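Local coordinates for glutathione S-transferase family protein (Pseudomonas putida, PDB 3LXZ) that probably catalyses the conjugation of reduced glutathione to a wide range of hydrophobic electrophiles, at residues 10-15 / 100-105; 94-99 / 134-139; 142-145 / 149-152; 165-170 / 177-182. All blocks are in the same frame, centred on the assembly; numbering follows the deposited sequence. Where two conformers were deposited one is given.

Contact 1 of 4, residues 10-15 / 100-105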
loop_
_atom_site.group_PDB
_atom_site.type_symbol
_atom_site.label_atom_id
_atom_site.label_comp_id
_atom_site.label_asym_id
_atom_site.label_seq_id
_atom_site.Cartn_x
_atom_site.Cartn_y
_atom_site.Cartn_z
ATOM N N VAL A 10 17.332 11.946 -4.058
ATOM C CA VAL A 10 17.879 10.728 -3.466
ATOM C C VAL A 10 16.700 9.765 -3.156
ATOM O O VAL A 10 16.921 8.550 -2.982
ATOM C CB VAL A 10 18.753 11.028 -2.224
ATOM C CG1 VAL A 10 19.301 9.732 -1.558
ATOM C CG2 VAL A 10 19.936 11.957 -2.594
ATOM N N SER A 11 15.462 10.290 -3.127
ATOM C CA SER A 11 14.290 9.458 -2.765
ATOM C C SER A 11 13.866 8.552 -3.917
ATOM O O SER A 11 13.515 9.042 -4.995
ATOM C CB SER A 11 13.087 10.307 -2.346
ATOM O OG SER A 11 11.925 9.469 -2.349
ATOM N N ASN A 12 13.876 7.239 -3.682
ATOM C CA ASN A 12 13.402 6.296 -4.693
ATOM C C ASN A 12 11.936 6.513 -5.110
ATOM O O ASN A 12 11.627 6.521 -6.307
ATOM C CB ASN A 12 13.689 4.845 -4.281
ATOM C CG ASN A 12 12.899 4.396 -3.034
ATOM O OD1 ASN A 12 12.598 5.188 -2.141
ATOM N ND2 ASN A 12 12.579 3.107 -2.989
ATOM N N TYR A 13 11.050 6.763 -4.144
ATOM C CA TYR A 13 9.638 7.019 -4.467
ATOM C C TYR A 13 9.490 8.314 -5.292
ATOM O O TYR A 13 8.656 8.393 -6.177
ATOM C CB TYR A 13 8.833 7.139 -3.171
ATOM C CG TYR A 13 8.524 5.822 -2.487
ATOM C CD1 TYR A 13 7.518 4.980 -2.962
ATOM C CD2 TYR A 13 9.222 5.432 -1.330
ATOM C CE1 TYR A 13 7.224 3.777 -2.324
ATOM C CE2 TYR A 13 8.935 4.232 -0.674
ATOM C CZ TYR A 13 7.942 3.416 -1.171
ATOM O OH TYR A 13 7.662 2.226 -0.540
ATOM N N TYR A 14 10.324 9.314 -5.018
ATOM C CA TYR A 14 10.320 10.553 -5.816
ATOM C C TYR A 14 10.761 10.217 -7.244
ATOM O O TYR A 14 10.143 10.677 -8.217
ATOM C CB TYR A 14 11.264 11.576 -5.180
ATOM C CG TYR A 14 11.481 12.898 -5.937
ATOM C CD1 TYR A 14 10.606 13.974 -5.768
ATOM C CD2 TYR A 14 12.615 13.088 -6.743
ATOM C CE1 TYR A 14 10.852 15.227 -6.395
ATOM C CE2 TYR A 14 12.868 14.344 -7.400
ATOM C CZ TYR A 14 11.985 15.380 -7.228
ATOM O OH TYR A 14 12.222 16.583 -7.866
ATOM N N ASN A 15 11.825 9.426 -7.357
ATOM C CA ASN A 15 12.369 9.102 -8.682
ATOM C C ASN A 15 11.387 8.338 -9.581
ATOM O O ASN A 15 11.364 8.513 -10.811
ATOM C CB ASN A 15 13.753 8.438 -8.565
ATOM C CG ASN A 15 14.846 9.448 -8.234
ATOM O OD1 ASN A 15 14.733 10.636 -8.569
ATOM N ND2 ASN A 15 15.906 8.986 -7.580
ATOM N N TYR A 100 5.872 -5.611 -0.225
ATOM C CA TYR A 100 6.557 -6.867 0.103
ATOM C C TYR A 100 8.009 -6.884 -0.281
ATOM O O TYR A 100 8.740 -7.838 0.077
ATOM C CB TYR A 100 5.823 -8.103 -0.470
ATOM C CG TYR A 100 4.353 -8.065 -0.132
ATOM C CD1 TYR A 100 3.937 -7.892 1.188
ATOM C CD2 TYR A 100 3.405 -8.129 -1.134
ATOM C CE1 TYR A 100 2.569 -7.798 1.512
ATOM C CE2 TYR A 100 2.051 -8.046 -0.847
ATOM C CZ TYR A 100 1.641 -7.875 0.482
ATOM O OH TYR A 100 0.291 -7.800 0.726
ATOM N N ILE A 101 8.457 -5.825 -0.945
ATOM C CA ILE A 101 9.893 -5.679 -1.279
ATOM C C ILE A 101 10.417 -4.349 -0.774
ATOM O O ILE A 101 11.308 -4.324 0.070
ATOM C CB ILE A 101 10.195 -5.906 -2.771
ATOM C CG1 ILE A 101 9.878 -7.369 -3.138
ATOM C CG2 ILE A 101 11.660 -5.528 -3.070
ATOM C CD1 ILE A 101 10.230 -7.747 -4.559
ATOM N N GLU A 102 9.812 -3.244 -1.211
ATOM C CA GLU A 102 10.329 -1.935 -0.809
ATOM C C GLU A 102 10.273 -1.660 0.717
ATOM O O GLU A 102 11.280 -1.301 1.316
ATOM C CB GLU A 102 9.656 -0.820 -1.599
ATOM C CG GLU A 102 10.589 0.471 -1.718
ATOM C CD GLU A 102 10.786 1.287 -0.437
ATOM O OE1 GLU A 102 9.852 1.377 0.412
ATOM O OE2 GLU A 102 11.881 1.897 -0.305
ATOM N N LEU A 103 9.100 -1.842 1.335
ATOM C CA LEU A 103 8.952 -1.569 2.762
ATOM C C LEU A 103 9.827 -2.455 3.632
ATOM O O LEU A 103 10.522 -1.938 4.513
ATOM C CB LEU A 103 7.492 -1.611 3.233
ATOM C CG LEU A 103 6.575 -0.529 2.593
ATOM C CD1 LEU A 103 5.219 -0.603 3.293
ATOM C CD2 LEU A 103 7.178 0.868 2.675
ATOM N N PRO A 104 9.853 -3.775 3.382
ATOM C CA PRO A 104 10.796 -4.515 4.226
ATOM C C PRO A 104 12.265 -4.121 4.019
ATOM O O PRO A 104 13.022 -4.075 4.989
ATOM C CB PRO A 104 10.578 -5.979 3.851
ATOM C CG PRO A 104 9.673 -6.005 2.726
ATOM C CD PRO A 104 9.076 -4.653 2.488
ATOM N N ALA A 105 12.698 -3.887 2.789
ATOM C CA ALA A 105 14.070 -3.406 2.576
ATOM C C ALA A 105 14.344 -2.099 3.316
ATOM O O ALA A 105 15.439 -1.920 3.894
ATOM C CB ALA A 105 14.379 -3.256 1.105
#
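Glu-102 on helix 84-106 meets Asn-12 and Tyr-13 from the opposite direction, giving one carboxylate oxygen to each. Tyr-13 OH donates to Glu-102 OE1 over a short 2.5 Å, and Asn-12 ND2 donates to Glu-102 OE2 at 3.0 Å with an angle of 155° at the hydrogen. Both donors stand above the carboxylate plane, on the same face. The phenol ring is turned steeply to that plane, at 69°, and OE1 lies at the ring's edge. A bend at chi2 of Glu-102 (-71°) swings the carboxylate round to face both donors, while the Leu-103 methyl CD2 lies against Tyr-13 OH at 3.5 Å. An acid suits this place because it offers two acceptors, and it has further partners: OE1 forms a salt bridge with Arg-106, a glutathione-binding residue, and OE2 is hydrogen-bonded to the hydroxyl of Tyr-109. With an alanine here, Tyr-13 OH would probably lose its acceptor and Arg-106 its counter-charge. Ser-11, which also binds glutathione, N-caps the helix by accepting Tyr-14 N on its OG at 3.1 Å. The contact thus joins the first helix of the thioredoxin-like domain, which follows strand 3-7, to helix 84-106 of the helical domain, with helix 154-174 alongside, where Asn-12 ND2 also bonds the carbonyl oxygen of Phe-161.

Contact 2 of 4, residues 94-99 / 134-139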
loop_
_atom_site.group_PDB
_atom_site.type_symbol
_atom_site.label_atom_id
_atom_site.label_comp_id
_atom_site.label_asym_id
_atom_site.label_seq_id
_atom_site.Cartn_x
_atom_site.Cartn_y
_atom_site.Cartn_z
ATOM N N LEU A 94 2.413 -3.626 -8.761
ATOM C CA LEU A 94 2.994 -2.438 -8.135
ATOM C C LEU A 94 2.845 -2.492 -6.598
ATOM O O LEU A 94 3.812 -2.246 -5.859
ATOM C CB LEU A 94 2.355 -1.153 -8.675
ATOM C CG LEU A 94 2.975 0.187 -8.209
ATOM C CD1 LEU A 94 2.605 1.220 -9.251
ATOM C CD2 LEU A 94 2.421 0.672 -6.827
ATOM N N LYS A 95 1.646 -2.825 -6.131
ATOM C CA LYS A 95 1.377 -2.936 -4.686
ATOM C C LYS A 95 2.243 -4.006 -4.020
ATOM O O LYS A 95 2.750 -3.804 -2.887
ATOM C CB LYS A 95 -0.086 -3.292 -4.410
ATOM C CG LYS A 95 -0.491 -3.057 -2.954
ATOM C CD LYS A 95 -1.965 -3.275 -2.739
ATOM C CE LYS A 95 -2.342 -3.085 -1.213
ATOM N NZ LYS A 95 -2.566 -1.641 -0.954
ATOM N N GLU A 96 2.381 -5.145 -4.680
ATOM C CA GLU A 96 3.197 -6.224 -4.121
ATOM C C GLU A 96 4.651 -5.803 -3.982
ATOM O O GLU A 96 5.322 -6.148 -3.009
ATOM C CB GLU A 96 3.113 -7.510 -4.955
ATOM C CG GLU A 96 1.760 -8.178 -4.803
ATOM C CD GLU A 96 1.393 -9.202 -5.864
ATOM O OE1 GLU A 96 2.017 -9.321 -6.976
ATOM O OE2 GLU A 96 0.416 -9.907 -5.543
ATOM N N ILE A 97 5.170 -5.108 -4.983
ATOM C CA ILE A 97 6.559 -4.692 -4.912
ATOM C C ILE A 97 6.726 -3.696 -3.771
ATOM O O ILE A 97 7.641 -3.806 -2.961
ATOM C CB ILE A 97 7.088 -4.144 -6.257
ATOM C CG1 ILE A 97 7.108 -5.242 -7.308
ATOM C CG2 ILE A 97 8.503 -3.628 -6.065
ATOM C CD1 ILE A 97 7.142 -4.662 -8.768
ATOM N N GLU A 98 5.805 -2.751 -3.675
ATOM C CA GLU A 98 5.836 -1.779 -2.593
ATOM C C GLU A 98 5.772 -2.433 -1.215
ATOM O O GLU A 98 6.664 -2.217 -0.415
ATOM C CB GLU A 98 4.733 -0.714 -2.753
ATOM C CG GLU A 98 4.721 0.351 -1.640
ATOM C CD GLU A 98 3.677 1.427 -1.876
ATOM O OE1 GLU A 98 3.116 1.499 -3.002
ATOM O OE2 GLU A 98 3.407 2.201 -0.919
ATOM N N LEU A 99 4.728 -3.224 -0.939
ATOM C CA LEU A 99 4.512 -3.689 0.430
ATOM C C LEU A 99 5.456 -4.838 0.772
ATOM O O LEU A 99 5.783 -5.031 1.942
ATOM C CB LEU A 99 3.071 -4.213 0.595
ATOM C CG LEU A 99 1.995 -3.189 0.993
ATOM C CD1 LEU A 99 1.964 -2.076 0.036
ATOM C CD2 LEU A 99 0.595 -3.815 1.154
ATOM N N PHE A 134 10.164 -11.401 -2.953
ATOM C CA PHE A 134 10.813 -11.809 -4.203
ATOM C C PHE A 134 10.161 -13.069 -4.788
ATOM O O PHE A 134 10.014 -13.163 -6.015
ATOM C CB PHE A 134 12.333 -11.978 -4.016
ATOM C CG PHE A 134 13.080 -10.688 -4.156
ATOM C CD1 PHE A 134 13.273 -10.132 -5.417
ATOM C CD2 PHE A 134 13.555 -10.001 -3.044
ATOM C CE1 PHE A 134 13.948 -8.898 -5.579
ATOM C CE2 PHE A 134 14.263 -8.764 -3.205
ATOM C CZ PHE A 134 14.443 -8.217 -4.474
ATOM N N ALA A 135 9.761 -13.998 -3.924
ATOM C CA ALA A 135 9.028 -15.203 -4.372
ATOM C C ALA A 135 7.709 -14.826 -5.042
ATOM O O ALA A 135 7.383 -15.358 -6.114
ATOM C CB ALA A 135 8.782 -16.172 -3.210
ATOM N N THR A 136 6.968 -13.904 -4.403
ATOM C CA THR A 136 5.708 -13.350 -4.943
ATOM C C THR A 136 5.886 -12.708 -6.310
ATOM O O THR A 136 5.108 -12.928 -7.245
ATOM C CB THR A 136 5.101 -12.359 -3.955
ATOM O OG1 THR A 136 4.720 -13.041 -2.757
ATOM C CG2 THR A 136 3.877 -11.595 -4.548
ATOM N N LEU A 137 6.931 -11.904 -6.436
ATOM C CA LEU A 137 7.216 -11.241 -7.713
ATOM C C LEU A 137 7.535 -12.246 -8.827
ATOM O O LEU A 137 7.098 -12.080 -9.988
ATOM C CB LEU A 137 8.344 -10.195 -7.533
ATOM C CG LEU A 137 8.714 -9.355 -8.755
ATOM C CD1 LEU A 137 7.500 -8.628 -9.329
ATOM C CD2 LEU A 137 9.880 -8.379 -8.447
ATOM N N LYS A 138 8.254 -13.299 -8.478
ATOM C CA LYS A 138 8.629 -14.303 -9.468
ATOM C C LYS A 138 7.415 -15.079 -9.945
ATOM O O LYS A 138 7.286 -15.370 -11.139
ATOM C CB LYS A 138 9.653 -15.288 -8.900
ATOM C CG LYS A 138 10.157 -16.291 -9.970
ATOM C CD LYS A 138 10.794 -17.510 -9.304
ATOM C CE LYS A 138 11.934 -17.028 -8.491
ATOM N NZ LYS A 138 12.918 -16.349 -9.373
ATOM N N ARG A 139 6.527 -15.391 -8.995
ATOM C CA ARG A 139 5.323 -16.161 -9.260
ATOM C C ARG A 139 4.298 -15.361 -10.055
ATOM O O ARG A 139 3.648 -15.900 -10.963
ATOM C CB ARG A 139 4.795 -16.636 -7.901
ATOM C CG ARG A 139 3.414 -17.172 -7.742
ATOM C CD ARG A 139 3.176 -17.443 -6.252
ATOM N NE ARG A 139 4.246 -18.244 -5.640
ATOM C CZ ARG A 139 4.983 -17.923 -4.559
ATOM N NH1 ARG A 139 4.813 -16.799 -3.880
ATOM N NH2 ARG A 139 5.922 -18.768 -4.136
#
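Thr-136, whose methyl packs on Glu-96, has its single hydroxyl hydrogen on OG1 shared between two carbonyl oxygens: that of Ala-132, one turn back in its own helix, and that of Pro-46 of the second subunit. Its chi1 of -65° sets OG1 beside the backbone N and leaves CG2 for Glu-96. The two side chains cross at about a right angle, and the methyl sits over the face of the carboxylate, with CG2 of Thr-136 3.7 Å from CD of Glu-96. The glutamate chain is extended beyond CG, which carries OE1 on to a hydrogen bond with Asn-140 ND2. An alanine in place of Glu-96 would probably leave that amide without its acceptor and open a gap beside the Thr-136 methyl. Next to this polar layer the contact turns apolar: CD1 of Leu-137 lies 4.0 Å from both CG1 and CD1 of Ile-97. Branched aliphatic chains suit this side because their methyl and methylene groups fill it; the CA atoms of Ile-97 and Leu-137, the closest pair, are 7.2 Å apart. Leu-137 also packs on Phe-143 and Phe-182. Such packing of helix 84-106 against helix 120-140 is characteristic of the all-helical C-terminal domain of glutathione S-transferases.

Contact 3 of 4, residues 142-145 / 149-152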
loop_
_atom_site.group_PDB
_atom_site.type_symbol
_atom_site.label_atom_id
_atom_site.label_comp_id
_atom_site.label_asym_id
_atom_site.label_seq_id
_atom_site.Cartn_x
_atom_site.Cartn_y
_atom_site.Cartn_z
ATOM N N ARG A 142 5.112 -11.239 -15.045
ATOM C CA ARG A 142 5.217 -11.862 -16.363
ATOM C C ARG A 142 6.638 -11.762 -16.921
ATOM O O ARG A 142 7.159 -12.729 -17.479
ATOM C CB ARG A 142 4.234 -11.224 -17.342
ATOM C CG ARG A 142 2.786 -11.734 -17.262
ATOM C CD ARG A 142 2.156 -11.546 -15.891
ATOM N NE ARG A 142 0.695 -11.627 -15.978
ATOM C CZ ARG A 142 -0.127 -12.076 -15.034
ATOM N NH1 ARG A 142 0.323 -12.520 -13.842
ATOM N NH2 ARG A 142 -1.427 -12.078 -15.303
ATOM N N PHE A 143 7.258 -10.603 -16.744
ATOM C CA PHE A 143 8.631 -10.354 -17.203
ATOM C C PHE A 143 8.790 -10.672 -18.677
ATOM O O PHE A 143 9.568 -11.548 -19.072
ATOM C CB PHE A 143 9.625 -11.128 -16.354
ATOM C CG PHE A 143 9.733 -10.618 -14.974
ATOM C CD1 PHE A 143 10.465 -9.477 -14.716
ATOM C CD2 PHE A 143 9.051 -11.255 -13.919
ATOM C CE1 PHE A 143 10.561 -8.982 -13.417
ATOM C CE2 PHE A 143 9.137 -10.794 -12.635
ATOM C CZ PHE A 143 9.893 -9.641 -12.369
ATOM N N ALA A 144 8.054 -9.947 -19.495
ATOM C CA ALA A 144 7.955 -10.300 -20.899
ATOM C C ALA A 144 8.319 -9.161 -21.843
ATOM O O ALA A 144 7.739 -9.064 -22.902
ATOM C CB ALA A 144 6.522 -10.831 -21.220
ATOM N N PRO A 145 9.353 -8.367 -21.528
ATOM C CA PRO A 145 10.359 -8.414 -20.453
ATOM C C PRO A 145 9.942 -7.665 -19.191
ATOM O O PRO A 145 10.540 -7.861 -18.123
ATOM C CB PRO A 145 11.559 -7.703 -21.072
ATOM C CG PRO A 145 10.914 -6.704 -22.008
ATOM C CD PRO A 145 9.734 -7.419 -22.588
ATOM N N GLY A 149 4.112 -7.606 -18.342
ATOM C CA GLY A 149 3.874 -8.064 -19.721
ATOM C C GLY A 149 4.861 -7.515 -20.719
ATOM O O GLY A 149 6.019 -7.366 -20.403
ATOM N N GLU A 150 4.373 -7.197 -21.925
ATOM C CA GLU A 150 5.231 -6.773 -23.042
ATOM C C GLU A 150 5.482 -5.259 -23.161
ATOM O O GLU A 150 6.262 -4.828 -24.018
ATOM C CB GLU A 150 4.686 -7.334 -24.372
ATOM C CG GLU A 150 4.470 -8.861 -24.346
ATOM C CD GLU A 150 3.950 -9.474 -25.649
ATOM O OE1 GLU A 150 3.845 -8.768 -26.682
ATOM O OE2 GLU A 150 3.642 -10.690 -25.638
ATOM N N GLN A 151 4.839 -4.456 -22.307
ATOM C CA GLN A 151 4.975 -2.981 -22.382
ATOM C C GLN A 151 5.359 -2.378 -21.035
ATOM O O GLN A 151 4.960 -2.891 -19.998
ATOM C CB GLN A 151 3.668 -2.318 -22.827
ATOM C CG GLN A 151 3.070 -2.827 -24.148
ATOM C CD GLN A 151 3.406 -1.922 -25.315
ATOM O OE1 GLN A 151 4.481 -2.023 -25.918
ATOM N NE2 GLN A 151 2.488 -1.018 -25.638
ATOM N N LEU A 152 6.102 -1.273 -21.072
ATOM C CA LEU A 152 6.431 -0.508 -19.866
ATOM C C LEU A 152 5.129 -0.042 -19.188
ATOM O O LEU A 152 4.238 0.506 -19.853
ATOM C CB LEU A 152 7.308 0.708 -20.223
ATOM C CG LEU A 152 7.628 1.643 -19.053
ATOM C CD1 LEU A 152 8.598 0.926 -18.202
ATOM C CD2 LEU A 152 8.263 2.954 -19.521
#
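The backbone of Gly-149 is set at phi 157° and psi -142°, which brings its carbonyl oxygen to Ala-144 N. A side chain at these angles would jam against the carbonyl oxygen of the preceding residue, so glycine suits the position. Ala-144 N donates to Gly-149 O in a weak, bent hydrogen bond of 3.4 Å, and the Ala-144 methyl CB sits 3.6 Å from the same oxygen. In the next peptide group, Ala-144 O receives a CA-H...O contact from Glu-150 CA at 3.4 Å, with an angle of 151° at the hydrogen. These contacts are made where the linker between helix 120-140 and helix 154-174, in the helical domain of the transferase, doubles back at the protein surface. The peptide bond before Pro-145 is cis, and it turns the chain sharply just after Ala-144. Glu-150 CG lies 3.6 Å from Ala-144 O, while its extended chain carries the carboxylate outward. Arg-142 touches Gly-149 N with CB alone, at 3.8 Å; its guanidinium leads away, and NH1 bonds the carbonyl oxygen of Asn-140. Phe-143 turns the other way, packing on Leu-188 of helix 183-193 and meeting the ring of Phe-182 at a steep angle.

Contact 4 of 4, residues 165-170 / 177-182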
loop_
_atom_site.group_PDB
_atom_site.type_symbol
_atom_site.label_atom_id
_atom_site.label_comp_id
_atom_site.label_asym_id
_atom_site.label_seq_id
_atom_site.Cartn_x
_atom_site.Cartn_y
_atom_site.Cartn_z
ATOM N N LEU A 165 17.523 -1.119 -4.611
ATOM C CA LEU A 165 17.778 -0.921 -3.196
ATOM C C LEU A 165 17.605 -2.174 -2.375
ATOM O O LEU A 165 18.352 -2.393 -1.404
ATOM C CB LEU A 165 16.901 0.198 -2.667
ATOM C CG LEU A 165 17.117 1.561 -3.322
ATOM C CD1 LEU A 165 16.310 2.602 -2.555
ATOM C CD2 LEU A 165 18.625 1.956 -3.387
ATOM N N ALA A 166 16.614 -2.996 -2.727
ATOM C CA ALA A 166 16.405 -4.253 -1.996
ATOM C C ALA A 166 17.586 -5.205 -2.183
ATOM O O ALA A 166 18.007 -5.886 -1.245
ATOM C CB ALA A 166 15.115 -4.918 -2.420
ATOM N N ASN A 167 18.134 -5.258 -3.396
ATOM C CA ASN A 167 19.291 -6.142 -3.620
ATOM C C ASN A 167 20.554 -5.646 -2.905
ATOM O O ASN A 167 21.338 -6.456 -2.415
ATOM C CB ASN A 167 19.555 -6.392 -5.100
ATOM C CG ASN A 167 20.150 -7.775 -5.358
ATOM O OD1 ASN A 167 19.651 -8.792 -4.859
ATOM N ND2 ASN A 167 21.205 -7.822 -6.150
ATOM N N ALA A 168 20.707 -4.331 -2.785
ATOM C CA ALA A 168 21.807 -3.772 -1.986
ATOM C C ALA A 168 21.669 -4.173 -0.525
ATOM O O ALA A 168 22.654 -4.628 0.081
ATOM C CB ALA A 168 21.860 -2.249 -2.127
ATOM N N VAL A 169 20.459 -4.029 0.034
ATOM C CA VAL A 169 20.173 -4.496 1.391
ATOM C C VAL A 169 20.513 -5.966 1.476
ATOM O O VAL A 169 21.174 -6.391 2.429
ATOM C CB VAL A 169 18.669 -4.272 1.808
ATOM C CG1 VAL A 169 18.285 -5.083 3.066
ATOM C CG2 VAL A 169 18.374 -2.811 1.984
ATOM N N GLY A 170 20.053 -6.751 0.504
ATOM C CA GLY A 170 20.360 -8.183 0.501
ATOM C C GLY A 170 21.861 -8.448 0.624
ATOM O O GLY A 170 22.312 -9.167 1.525
ATOM N N ASP A 177 21.988 -12.495 -2.335
ATOM C CA ASP A 177 21.820 -11.761 -3.587
ATOM C C ASP A 177 20.516 -12.272 -4.164
ATOM O O ASP A 177 20.456 -13.371 -4.701
ATOM C CB ASP A 177 23.030 -12.006 -4.516
ATOM C CG ASP A 177 22.965 -11.226 -5.816
ATOM O OD1 ASP A 177 21.901 -10.661 -6.162
ATOM O OD2 ASP A 177 24.004 -11.189 -6.534
ATOM N N PHE A 178 19.457 -11.485 -4.014
ATOM C CA PHE A 178 18.159 -11.893 -4.508
ATOM C C PHE A 178 18.157 -12.012 -6.033
ATOM O O PHE A 178 17.433 -12.816 -6.598
ATOM C CB PHE A 178 17.050 -10.917 -4.046
ATOM C CG PHE A 178 16.927 -10.788 -2.540
ATOM C CD1 PHE A 178 16.408 -11.821 -1.770
ATOM C CD2 PHE A 178 17.303 -9.616 -1.911
ATOM C CE1 PHE A 178 16.301 -11.693 -0.381
ATOM C CE2 PHE A 178 17.198 -9.482 -0.518
ATOM C CZ PHE A 178 16.701 -10.518 0.227
ATOM N N LEU A 179 18.952 -11.209 -6.714
ATOM C CA LEU A 179 18.896 -11.210 -8.172
ATOM C C LEU A 179 19.761 -12.313 -8.815
ATOM O O LEU A 179 19.583 -12.613 -9.990
ATOM C CB LEU A 179 19.242 -9.830 -8.724
ATOM C CG LEU A 179 18.251 -8.712 -8.387
ATOM C CD1 LEU A 179 18.772 -7.353 -8.870
ATOM C CD2 LEU A 179 16.879 -8.996 -8.999
ATOM N N ALA A 180 20.645 -12.942 -8.037
ATOM C CA ALA A 180 21.501 -14.022 -8.562
ATOM C C ALA A 180 20.722 -15.231 -9.090
ATOM O O ALA A 180 21.183 -15.884 -10.024
ATOM C CB ALA A 180 22.531 -14.472 -7.515
ATOM N N ASP A 181 19.569 -15.512 -8.473
ATOM C CA ASP A 181 18.687 -16.611 -8.878
ATOM C C ASP A 181 17.335 -16.171 -9.468
ATOM O O ASP A 181 16.364 -16.937 -9.458
ATOM C CB ASP A 181 18.473 -17.586 -7.716
ATOM C CG ASP A 181 19.278 -18.861 -7.880
ATOM O OD1 ASP A 181 20.478 -18.768 -8.227
ATOM O OD2 ASP A 181 18.696 -19.956 -7.685
ATOM N N PHE A 182 17.292 -14.950 -9.999
ATOM C CA PHE A 182 16.049 -14.364 -10.534
ATOM C C PHE A 182 16.415 -13.685 -11.842
ATOM O O PHE A 182 16.404 -12.453 -11.918
ATOM C CB PHE A 182 15.521 -13.302 -9.544
ATOM C CG PHE A 182 14.062 -12.939 -9.721
ATOM C CD1 PHE A 182 13.357 -13.308 -10.873
ATOM C CD2 PHE A 182 13.393 -12.196 -8.726
ATOM C CE1 PHE A 182 12.017 -12.998 -11.018
ATOM C CE2 PHE A 182 12.046 -11.845 -8.876
ATOM C CZ PHE A 182 11.355 -12.239 -10.023
#
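Asn-167 puts its side-chain amide against the start of segment 177-182, where Asp-177 forms a weak Asx turn. Asn-167 OD1 accepts two successive backbone N-H groups: Phe-178 N at 2.8 Å, a weak bond because the angle is poor, and Leu-179 N at 3.1 Å with an angle of 142°. The other half of the amide donates, ND2 reaching Asp-177 OD1 at 2.9 Å and 154°. That acceptor lies in the plane of the Asn-167 amide, but the donor meets the carboxylate from above its own plane. An asparagine suits this place since it offers an acceptor and a donor at once, so both ends are engaged and the rotation of the amide is fixed. Leu-179 N is shared: it also makes a weak bond to Asp-177 OD1 at 3.0 Å, the bond that defines the Asx turn, and Ala-180 N adds another weak one. With chi1 near 180° (-177°), Asp-177 turns its carboxylate back so that OD1 reaches these two N-H groups. Leu-179 CD1 covers the Asn-167 amide, 3.7 Å from ND2, and the leucine itself packs on Ala-185 and Leu-189 of helix 183-193. Beside the amide, the Phe-178 ring, stacked with Phe-134 of helix 120-140, turns an edge to the carbonyl O of Ala-166, 3.8 Å from CE2. The same CE2 lies 3.6 Å from Gly-170 CA, where a CB would come within 2.7 Å of it and clash.

Overall arrangement
From the N terminus, contact 1 opens at the start of helix 12-23 and closes on helix 84-106 across 84 intervening residues, tying the thioredoxin-like domain to the helical one. Contact 2 begins on that helix, before contact 1 closes, so the two cross; with 34 residues between its segments it brings in helix 120-140. Contacts 3 and 4 follow in series, each closing a short loop: contact 3 within the linker between helices 120-140 and 154-174, contact 4 between helix 154-174 and the stretch leading to helix 183-193. Lys-138 of contact 2 makes a cation-pi pair with Phe-182 of contact 4, Phe-143 touches both from contact 3, and Ile-101 packs on Ala-166 between contacts 1 and 4.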